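Side-chain contacts in periplasmic beta-glucosidase (Pseudomonas aeruginosa, PDB 6R5T), which probably hydrolyses terminal, non-reducing beta-D-glucosyl residues with release of beta-D-glucose, as a periplasmic glycoside hydrolase of family 3: residues Ala96-Glu101 against Thr146-Leu151; Leu375-Arg380 against Ala415-Glu420; Arg585-Asp590 against Lys594-Tyr599. The protein carries 1 engineered substitution. All blocks are in the same frame, centred on the assembly; numbering follows the deposited sequence.

Overall arrangement
From the N terminus, interaction 1 comes first: it closes a loop of 44 residues in the N-terminal TIM-barrel region and brings the start of helix 100-116 against the start of helix 146-161. Interaction 2 follows, bridging 34 residues between the approach to strand 380-384 and the end of helix 410-418 in the C-terminal alpha/beta region. Interaction 3 closes a loop with three residues between its segments, 585-590 and 594-599, beside the second subunit. The three are strictly in series, so none nests within or crosses another. Their centres are 31 to 48 Å apart and no two of them touch, so they are separate local contacts.

Interaction 1: Ala96-Glu101 against Thr146-Leu151; sequences ASWDPE and TYLTSL
Trp98 and Pro100 meet Leu148 and Leu151 where two helices of the TIM-barrel domain of family 3 begin, and the contact is wholly apolar. Methyl CD2 of Leu148 sits over the six-membered half of the indole, a CH-pi contact: it lies 4.2 Å from the centroid of that ring and only 5° off the ring normal. The nearest atoms of these two side chains, Trp98 CZ2 and Leu148 CD2, are 4.3 Å apart, which agrees with a methyl centred above the benzo ring and displaced toward the rim of the indole as a whole. Closer packing is found one turn on, where Leu151 CD2 comes to 3.6 Å from Pro100 CG and 3.9 Å from Pro100 CB. With CG opposite the backbone N (chi1 -174°), the branched end of Leu151 lies against Pro100, and CD2 is the methyl that touches; the leucine chain runs aslant to the pyrrolidine ring.

Trp98 itself has a positive phi, which marks the turn where the chain leaves the preceding helix 91-95. Just before Pro100, Asp99 caps helix 100-116: its OD1 accepts from Glu101 N at 2.9 Å, and the N-H arrives from above the carboxylate plane, 39° out of it.

At the polar end of the indole, Trp98 NE1 donates to the backbone O of Lys562, while Phe676 meets the ring edge-to-face. Phe676, on strand 672-681, also touches Leu148 and Leu151. Helices 100-116 and 146-161, which follow the barrel strands 75-78 and 121-122, thus abut here beside a strand of the C-terminal fibronectin type III-like domain.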
loop_
_atom_site.group_PDB
_atom_site.type_symbol
_atom_site.label_atom_id
_atom_site.label_comp_id
_atom_site.label_asym_id
_atom_site.label_seq_id
_atom_site.Cartn_x
_atom_site.Cartn_y
_atom_site.Cartn_z
ATOM N N ALA A 96 -3.176 -3.323 -24.130
ATOM C CA ALA A 96 -4.060 -4.487 -24.184
ATOM C C ALA A 96 -4.059 -5.091 -25.582
ATOM O O ALA A 96 -4.596 -6.213 -25.739
ATOM C CB ALA A 96 -5.466 -4.136 -23.741
ATOM N N SER A 97 -3.519 -4.390 -26.575
ATOM C CA SER A 97 -3.313 -4.992 -27.913
ATOM C C SER A 97 -2.274 -6.126 -27.868
ATOM O O SER A 97 -2.258 -6.927 -28.805
ATOM C CB SER A 97 -2.930 -3.964 -28.936
ATOM O OG SER A 97 -1.546 -3.581 -28.797
ATOM N N TRP A 98 -1.331 -6.078 -26.927
ATOM C CA TRP A 98 -0.215 -7.059 -26.879
ATOM C C TRP A 98 0.482 -7.152 -28.245
ATOM O O TRP A 98 0.942 -8.245 -28.644
ATOM C CB TRP A 98 -0.697 -8.436 -26.415
ATOM C CG TRP A 98 -1.043 -8.488 -24.960
ATOM C CD1 TRP A 98 -2.155 -8.002 -24.358
ATOM C CD2 TRP A 98 -0.249 -9.045 -23.927
ATOM N NE1 TRP A 98 -2.123 -8.234 -23.008
ATOM C CE2 TRP A 98 -0.972 -8.923 -22.715
ATOM C CE3 TRP A 98 0.989 -9.699 -23.901
ATOM C CZ2 TRP A 98 -0.485 -9.383 -21.509
ATOM C CZ3 TRP A 98 1.439 -10.200 -22.715
ATOM C CH2 TRP A 98 0.733 -10.023 -21.524
ATOM N N ASP A 99 0.639 -6.028 -28.925
ATOM C CA ASP A 99 1.164 -6.059 -30.308
ATOM C C ASP A 99 2.057 -4.844 -30.461
ATOM O O ASP A 99 1.583 -3.754 -30.638
ATOM C CB ASP A 99 0.021 -6.112 -31.316
ATOM C CG ASP A 99 0.574 -6.289 -32.721
ATOM O OD1 ASP A 99 1.789 -6.110 -32.898
ATOM O OD2 ASP A 99 -0.199 -6.671 -33.570
ATOM N N PRO A 100 3.370 -5.024 -30.352
ATOM C CA PRO A 100 4.290 -3.916 -30.535
ATOM C C PRO A 100 4.068 -3.178 -31.860
ATOM O O PRO A 100 4.302 -1.976 -31.916
ATOM C CB PRO A 100 5.659 -4.602 -30.475
ATOM C CG PRO A 100 5.435 -5.869 -29.720
ATOM C CD PRO A 100 4.033 -6.298 -30.043
ATOM N N GLU A 101 3.624 -3.857 -32.922
ATOM C CA GLU A 101 3.386 -3.121 -34.192
ATOM C C GLU A 101 2.179 -2.189 -34.094
ATOM O O GLU A 101 2.198 -1.104 -34.729
ATOM C CB GLU A 101 3.206 -4.071 -35.375
ATOM C CG GLU A 101 4.496 -4.816 -35.663
ATOM C CD GLU A 101 4.693 -5.247 -37.108
ATOM O OE1 GLU A 101 3.674 -5.536 -37.809
ATOM O OE2 GLU A 101 5.871 -5.296 -37.533
ATOM N N THR A 146 6.622 -5.488 -15.872
ATOM C CA THR A 146 7.939 -4.865 -16.193
ATOM C C THR A 146 8.367 -5.267 -17.607
ATOM O O THR A 146 8.864 -4.428 -18.349
ATOM C CB THR A 146 8.956 -5.281 -15.149
ATOM O OG1 THR A 146 8.480 -4.900 -13.863
ATOM C CG2 THR A 146 10.292 -4.678 -15.450
ATOM N N TYR A 147 8.254 -6.545 -17.965
ATOM C CA TYR A 147 8.639 -7.037 -19.300
ATOM C C TYR A 147 7.884 -6.292 -20.394
ATOM O O TYR A 147 8.487 -5.742 -21.376
ATOM C CB TYR A 147 8.545 -8.556 -19.367
ATOM C CG TYR A 147 8.951 -9.156 -20.671
ATOM C CD1 TYR A 147 8.048 -9.306 -21.690
ATOM C CD2 TYR A 147 10.242 -9.592 -20.853
ATOM C CE1 TYR A 147 8.431 -9.802 -22.937
ATOM C CE2 TYR A 147 10.626 -10.142 -22.066
ATOM C CZ TYR A 147 9.740 -10.238 -23.101
ATOM O OH TYR A 147 10.272 -10.872 -24.204
ATOM N N LEU A 148 6.567 -6.301 -20.317
ATOM C CA LEU A 148 5.740 -5.736 -21.368
ATOM C C LEU A 148 5.991 -4.210 -21.402
ATOM O O LEU A 148 6.140 -3.673 -22.515
ATOM C CB LEU A 148 4.278 -6.060 -21.093
ATOM C CG LEU A 148 3.320 -5.485 -22.113
ATOM C CD1 LEU A 148 3.645 -5.993 -23.525
ATOM C CD2 LEU A 148 1.910 -5.872 -21.739
ATOM N N THR A 149 5.964 -3.535 -20.250
ATOM C CA THR A 149 6.133 -2.075 -20.257
ATOM C C THR A 149 7.533 -1.707 -20.802
ATOM O O THR A 149 7.641 -0.707 -21.570
ATOM C CB THR A 149 5.894 -1.475 -18.883
ATOM O OG1 THR A 149 4.506 -1.687 -18.578
ATOM C CG2 THR A 149 6.260 -0.005 -18.814
ATOM N N SER A 150 8.549 -2.482 -20.469
ATOM C CA SER A 150 9.933 -2.244 -20.981
ATOM C C SER A 150 9.944 -2.383 -22.507
ATOM O O SER A 150 10.543 -1.530 -23.209
ATOM C CB SER A 150 10.929 -3.101 -20.335
ATOM O OG SER A 150 11.014 -2.783 -18.962
ATOM N N LEU A 151 9.318 -3.422 -23.021
ATOM C CA LEU A 151 9.279 -3.641 -24.472
ATOM C C LEU A 151 8.568 -2.463 -25.145
ATOM O O LEU A 151 9.093 -1.889 -26.134
ATOM C CB LEU A 151 8.551 -4.969 -24.722
ATOM C CG LEU A 151 8.516 -5.478 -26.153
ATOM C CD1 LEU A 151 8.110 -6.951 -26.135
ATOM C CD2 LEU A 151 7.517 -4.772 -27.015
#

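Interaction 2: Leu375-Arg380 against Ala415-Glu420; sequences LKKQGR and ANAVGE
Lys377 turns its CG opposite the carbonyl carbon and beside the backbone N (chi1 -65°), and its three later torsions are all near trans, so a straight aliphatic chain passes along the end of the helix at Ala417. The touching is done by the outer methylenes of that chain: Lys377 CD lies 3.4 Å from Ala417 O, and Lys377 CE is 4.2 Å from Ala417 CB. At the root of the side chain, Lys377 CB approaches Val418 CG1 more loosely, at 4.4 Å.

The ammonium group reaches the same carbonyl through a water. Lys377 NZ donates to this water at 2.8 Å, and the water donates on to Ala417 O at the longer distance of 3.3 Å. Outside the two segments NZ forms a salt bridge with Glu556, and Ala417 O also accepts from Arg421 NH1. A carbonyl in the last turn of a helix carries partial negative charge, so the nearby lysine and arginine would probably be favourable there.

Both partners sit at turns of the backbone. Lys377 is the centre of an inverse gamma turn, whose Gln378 N to Lys376 O bond is weak at 3.0 Å. Gly419, with its positive phi of 43°, is where the chain leaves helix 410-418. Beyond these turns lie strands 380-384 and 423-427, parallel neighbours in the mixed sheet, joined through this helix. The contact thus joins the chain entering the first strand to the end of the helix in a beta-alpha-beta crossover, the connection on which such alpha/beta sheets are built.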
loop_
_atom_site.group_PDB
_atom_site.type_symbol
_atom_site.label_atom_id
_atom_site.label_comp_id
_atom_site.label_asym_id
_atom_site.label_seq_id
_atom_site.Cartn_x
_atom_site.Cartn_y
_atom_site.Cartn_z
ATOM N N LEU A 375 -23.673 -9.229 -31.843
ATOM C CA LEU A 375 -25.067 -8.836 -32.182
ATOM C C LEU A 375 -25.284 -8.895 -33.697
ATOM O O LEU A 375 -24.388 -8.660 -34.471
ATOM C CB LEU A 375 -25.332 -7.412 -31.708
ATOM C CG LEU A 375 -25.150 -7.136 -30.209
ATOM C CD1 LEU A 375 -25.420 -5.686 -29.922
ATOM C CD2 LEU A 375 -25.996 -8.034 -29.371
ATOM N N LYS A 376 -26.531 -9.107 -34.086
ATOM C CA LYS A 376 -26.973 -8.937 -35.483
ATOM C C LYS A 376 -27.403 -7.489 -35.662
ATOM O O LYS A 376 -27.929 -6.913 -34.688
ATOM C CB LYS A 376 -28.169 -9.839 -35.784
ATOM C CG LYS A 376 -27.892 -11.319 -35.652
ATOM C CD LYS A 376 -28.990 -12.116 -36.282
ATOM C CE LYS A 376 -29.338 -13.366 -35.517
ATOM N NZ LYS A 376 -29.877 -14.388 -36.444
ATOM N N LYS A 377 -27.189 -6.959 -36.867
ATOM C CA LYS A 377 -27.564 -5.565 -37.215
ATOM C C LYS A 377 -29.049 -5.552 -37.549
ATOM O O LYS A 377 -29.390 -5.376 -38.726
ATOM C CB LYS A 377 -26.752 -5.057 -38.403
ATOM C CG LYS A 377 -25.272 -4.927 -38.136
ATOM C CD LYS A 377 -24.512 -4.345 -39.275
ATOM C CE LYS A 377 -23.063 -4.174 -38.912
ATOM N NZ LYS A 377 -22.233 -3.760 -40.063
ATOM N N GLN A 378 -29.906 -5.682 -36.557
ATOM C CA GLN A 378 -31.364 -5.767 -36.777
ATOM C C GLN A 378 -32.080 -5.519 -35.454
ATOM O O GLN A 378 -31.415 -5.484 -34.410
ATOM C CB GLN A 378 -31.735 -7.132 -37.356
ATOM C CG GLN A 378 -31.653 -8.231 -36.311
ATOM C CD GLN A 378 -31.882 -9.610 -36.870
ATOM O OE1 GLN A 378 -31.621 -9.873 -38.039
ATOM N NE2 GLN A 378 -32.343 -10.497 -36.014
ATOM N N GLY A 379 -33.391 -5.305 -35.517
ATOM C CA GLY A 379 -34.257 -5.169 -34.342
ATOM C C GLY A 379 -34.142 -3.787 -33.704
ATOM O O GLY A 379 -33.781 -2.823 -34.379
ATOM N N ARG A 380 -34.443 -3.722 -32.421
ATOM C CA ARG A 380 -34.510 -2.478 -31.626
ATOM C C ARG A 380 -33.471 -2.585 -30.514
ATOM O O ARG A 380 -33.593 -3.489 -29.664
ATOM C CB ARG A 380 -35.917 -2.311 -31.051
ATOM C CG ARG A 380 -36.953 -2.052 -32.135
ATOM C CD ARG A 380 -38.359 -2.080 -31.580
ATOM N NE ARG A 380 -38.710 -0.869 -30.854
ATOM C CZ ARG A 380 -38.968 0.316 -31.423
ATOM N NH1 ARG A 380 -38.894 0.458 -32.735
ATOM N NH2 ARG A 380 -39.290 1.371 -30.692
ATOM N N ALA A 415 -24.946 3.761 -34.750
ATOM C CA ALA A 415 -25.812 4.355 -35.813
ATOM C C ALA A 415 -25.152 4.124 -37.166
ATOM O O ALA A 415 -25.841 3.762 -38.155
ATOM C CB ALA A 415 -26.046 5.826 -35.533
ATOM N N ASN A 416 -23.841 4.340 -37.255
ATOM C CA ASN A 416 -23.048 4.153 -38.489
ATOM C C ASN A 416 -23.143 2.700 -38.968
ATOM O O ASN A 416 -23.234 2.445 -40.175
ATOM C CB ASN A 416 -21.582 4.527 -38.268
ATOM C CG ASN A 416 -21.331 6.004 -38.044
ATOM O OD1 ASN A 416 -22.177 6.870 -38.328
ATOM N ND2 ASN A 416 -20.129 6.309 -37.573
ATOM N N ALA A 417 -23.094 1.765 -38.031
ATOM C CA ALA A 417 -23.016 0.320 -38.357
ATOM C C ALA A 417 -24.371 -0.155 -38.902
ATOM O O ALA A 417 -24.338 -0.952 -39.848
ATOM C CB ALA A 417 -22.657 -0.448 -37.122
ATOM N N VAL A 418 -25.475 0.280 -38.309
ATOM C CA VAL A 418 -26.817 -0.325 -38.567
ATOM C C VAL A 418 -27.541 0.425 -39.699
ATOM O O VAL A 418 -28.484 -0.190 -40.263
ATOM C CB VAL A 418 -27.685 -0.410 -37.313
ATOM C CG1 VAL A 418 -27.012 -1.242 -36.235
ATOM C CG2 VAL A 418 -28.121 0.931 -36.765
ATOM N N GLY A 419 -27.134 1.662 -40.000
ATOM C CA GLY A 419 -27.862 2.533 -40.948
ATOM C C GLY A 419 -29.353 2.432 -40.704
ATOM O O GLY A 419 -29.808 2.714 -39.591
ATOM N N GLU A 420 -30.122 1.991 -41.699
ATOM C CA GLU A 420 -31.603 1.891 -41.554
ATOM C C GLU A 420 -32.019 0.442 -41.248
ATOM O O GLU A 420 -33.234 0.182 -41.186
ATOM C CB GLU A 420 -32.343 2.361 -42.816
ATOM C CG GLU A 420 -31.874 3.693 -43.368
ATOM C CD GLU A 420 -30.790 3.582 -44.431
ATOM O OE1 GLU A 420 -30.841 2.599 -45.211
ATOM O OE2 GLU A 420 -29.886 4.465 -44.469
HETATM O O HOH W 1 -23.270 -2.643 -42.440
#

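Interaction 3: Arg585-Asp590 against Lys594-Tyr599; sequences RPMDHD and KYTSRY
Arg585 and Thr596 form the tight part of this contact, where the two chain segments come closest. Ser597 N donates to Arg585 O at 2.9 Å, with a C=O...donor angle of 175°, so the bond leaves the carbonyl almost head-on, though it is bent at the N-H (145°). The aliphatic part of the Arg585 side chain packs on the neighbouring peptide, with CD 3.6 Å from Tyr595 O. Beside it the methyl of Thr596 is pressed against Pro586, CG2 to Pro586 O at 3.3 Å. Thr596 OG1, bonded to Gly593 O, lies against Met587 CB and CG.

Met587 then runs obliquely over Arg598. Its CG stands opposite the backbone N (chi1 -156°) and the chain is extended beyond, which lays SD 3.7 Å from Arg598 CB and brings CE over the centre of the guanidinium, 3.7 Å above its plane. The Arg598 chain is bent at chi3, and its NE donates to Tyr599 O at 3.1 Å from above that carbonyl's plane, which helps fix the group's rotation.

Neither segment is helix or strand. They belong to an irregular loop of the C-terminal region, with an inverse gamma turn centred on Tyr595, and the loop reaches the second subunit of the dimer. Arg585, extended from CG to NE, forms salt bridges with Glu261 and Glu486 of the second subunit; Glu486 is a residue of the glycan pocket, and Tyr595 touches a bound galactose. Ser597 OG is bonded to Asp189 of the second subunit.

The fit is looser next to the Ser597 N bond, where a water links the two backbones, accepting from Met587 N at 2.7 Å and donating to Ser597 O at 2.9 Å. Farther along, Asp588, His589 and Asp590 are exposed and diverge from residues 594-599.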
loop_
_atom_site.group_PDB
_atom_site.type_symbol
_atom_site.label_atom_id
_atom_site.label_comp_id
_atom_site.label_asym_id
_atom_site.label_seq_id
_atom_site.Cartn_x
_atom_site.Cartn_y
_atom_site.Cartn_z
ATOM N N ARG A 585 2.984 -18.850 3.486
ATOM C CA ARG A 585 1.623 -19.389 3.736
ATOM C C ARG A 585 0.732 -18.908 2.608
ATOM O O ARG A 585 -0.213 -18.149 2.811
ATOM C CB ARG A 585 1.096 -18.947 5.110
ATOM C CG ARG A 585 1.904 -19.542 6.251
ATOM C CD ARG A 585 1.406 -19.066 7.600
ATOM N NE ARG A 585 2.237 -19.648 8.630
ATOM C CZ ARG A 585 1.959 -19.671 9.931
ATOM N NH1 ARG A 585 0.819 -19.162 10.373
ATOM N NH2 ARG A 585 2.825 -20.188 10.780
ATOM N N PRO A 586 1.007 -19.355 1.382
ATOM C CA PRO A 586 0.235 -18.919 0.231
ATOM C C PRO A 586 -1.230 -19.330 0.347
ATOM O O PRO A 586 -1.519 -20.374 0.930
ATOM C CB PRO A 586 0.926 -19.634 -0.942
ATOM C CG PRO A 586 1.601 -20.772 -0.350
ATOM C CD PRO A 586 2.071 -20.312 1.021
ATOM N N MET A 587 -2.105 -18.472 -0.187
ATOM C CA MET A 587 -3.490 -18.906 -0.466
ATOM C C MET A 587 -3.574 -18.929 -1.979
ATOM O O MET A 587 -3.354 -17.887 -2.648
ATOM C CB MET A 587 -4.626 -18.021 0.023
ATOM C CG MET A 587 -5.926 -18.876 0.203
ATOM S SD MET A 587 -7.446 -17.895 -0.044
ATOM C CE MET A 587 -8.743 -19.078 0.354
ATOM N N ASP A 588 -3.872 -20.079 -2.485
ATOM C CA ASP A 588 -4.250 -20.198 -3.916
ATOM C C ASP A 588 -5.169 -21.419 -3.973
ATOM O O ASP A 588 -5.505 -21.944 -2.887
ATOM C CB ASP A 588 -2.977 -20.236 -4.763
ATOM C CG ASP A 588 -1.971 -21.290 -4.308
ATOM O OD1 ASP A 588 -2.382 -22.332 -3.799
ATOM O OD2 ASP A 588 -0.765 -21.038 -4.449
ATOM N N HIS A 589 -5.539 -21.906 -5.157
ATOM C CA HIS A 589 -6.432 -23.096 -5.273
ATOM C C HIS A 589 -5.814 -24.299 -4.536
ATOM O O HIS A 589 -6.606 -25.092 -3.956
ATOM C CB HIS A 589 -6.778 -23.409 -6.744
ATOM C CG HIS A 589 -7.409 -22.264 -7.476
ATOM N ND1 HIS A 589 -8.536 -21.594 -7.000
ATOM C CD2 HIS A 589 -7.070 -21.653 -8.633
ATOM C CE1 HIS A 589 -8.859 -20.629 -7.840
ATOM N NE2 HIS A 589 -7.975 -20.642 -8.848
ATOM N N ASP A 590 -4.470 -24.411 -4.486
ATOM C CA ASP A 590 -3.759 -25.564 -3.858
ATOM C C ASP A 590 -3.439 -25.324 -2.381
ATOM O O ASP A 590 -2.805 -26.207 -1.771
ATOM C CB ASP A 590 -2.434 -25.877 -4.557
ATOM C CG ASP A 590 -2.634 -26.347 -5.992
ATOM O OD1 ASP A 590 -3.758 -26.826 -6.304
ATOM O OD2 ASP A 590 -1.683 -26.191 -6.794
ATOM N N LYS A 594 -7.511 -21.345 6.278
ATOM C CA LYS A 594 -7.709 -20.140 7.093
ATOM C C LYS A 594 -6.349 -19.448 7.299
ATOM O O LYS A 594 -6.300 -18.222 7.155
ATOM C CB LYS A 594 -8.326 -20.514 8.440
ATOM C CG LYS A 594 -8.529 -19.310 9.358
ATOM C CD LYS A 594 -9.303 -19.569 10.657
ATOM C CE LYS A 594 -10.615 -18.798 10.757
ATOM N NZ LYS A 594 -11.335 -19.037 12.042
ATOM N N TYR A 595 -5.305 -20.177 7.659
ATOM C CA TYR A 595 -4.008 -19.571 8.079
ATOM C C TYR A 595 -3.099 -19.415 6.867
ATOM O O TYR A 595 -1.976 -20.005 6.781
ATOM C CB TYR A 595 -3.380 -20.329 9.241
ATOM C CG TYR A 595 -4.206 -20.181 10.486
ATOM C CD1 TYR A 595 -4.158 -19.001 11.204
ATOM C CD2 TYR A 595 -5.124 -21.144 10.866
ATOM C CE1 TYR A 595 -4.961 -18.798 12.311
ATOM C CE2 TYR A 595 -5.951 -20.948 11.965
ATOM C CZ TYR A 595 -5.859 -19.781 12.694
ATOM O OH TYR A 595 -6.638 -19.579 13.797
ATOM N N THR A 596 -3.594 -18.603 5.940
ATOM C CA THR A 596 -2.880 -18.242 4.707
ATOM C C THR A 596 -2.965 -16.728 4.485
ATOM O O THR A 596 -3.694 -16.020 5.183
ATOM C CB THR A 596 -3.441 -19.033 3.527
ATOM O OG1 THR A 596 -4.822 -18.679 3.383
ATOM C CG2 THR A 596 -3.299 -20.524 3.715
ATOM N N SER A 597 -2.262 -16.257 3.468
ATOM C CA SER A 597 -2.179 -14.829 3.124
ATOM C C SER A 597 -3.406 -14.454 2.279
ATOM O O SER A 597 -3.419 -14.680 1.059
ATOM C CB SER A 597 -0.877 -14.524 2.458
ATOM O OG SER A 597 -0.691 -13.132 2.343
ATOM N N ARG A 598 -4.442 -13.931 2.914
ATOM C CA ARG A 598 -5.783 -13.812 2.313
ATOM C C ARG A 598 -6.636 -12.829 3.107
ATOM O O ARG A 598 -6.274 -12.462 4.244
ATOM C CB ARG A 598 -6.493 -15.146 2.299
ATOM C CG ARG A 598 -6.825 -15.634 3.704
ATOM C CD ARG A 598 -7.532 -16.959 3.656
ATOM N NE ARG A 598 -8.914 -16.656 3.279
ATOM C CZ ARG A 598 -9.951 -17.360 3.595
ATOM N NH1 ARG A 598 -9.782 -18.542 4.176
ATOM N NH2 ARG A 598 -11.116 -17.000 3.119
ATOM N N TYR A 599 -7.742 -12.414 2.511
ATOM C CA TYR A 599 -8.836 -11.732 3.233
ATOM C C TYR A 599 -9.896 -12.755 3.571
ATOM O O TYR A 599 -10.015 -13.764 2.869
ATOM C CB TYR A 599 -9.444 -10.640 2.353
ATOM C CG TYR A 599 -8.415 -9.654 1.858
ATOM C CD1 TYR A 599 -7.916 -8.673 2.687
ATOM C CD2 TYR A 599 -7.960 -9.687 0.556
ATOM C CE1 TYR A 599 -6.947 -7.774 2.247
ATOM C CE2 TYR A 599 -6.987 -8.808 0.109
ATOM C CZ TYR A 599 -6.482 -7.849 0.941
ATOM O OH TYR A 599 -5.522 -6.969 0.515
HETATM O O HOH W 2 -1.650 -15.868 -0.904
#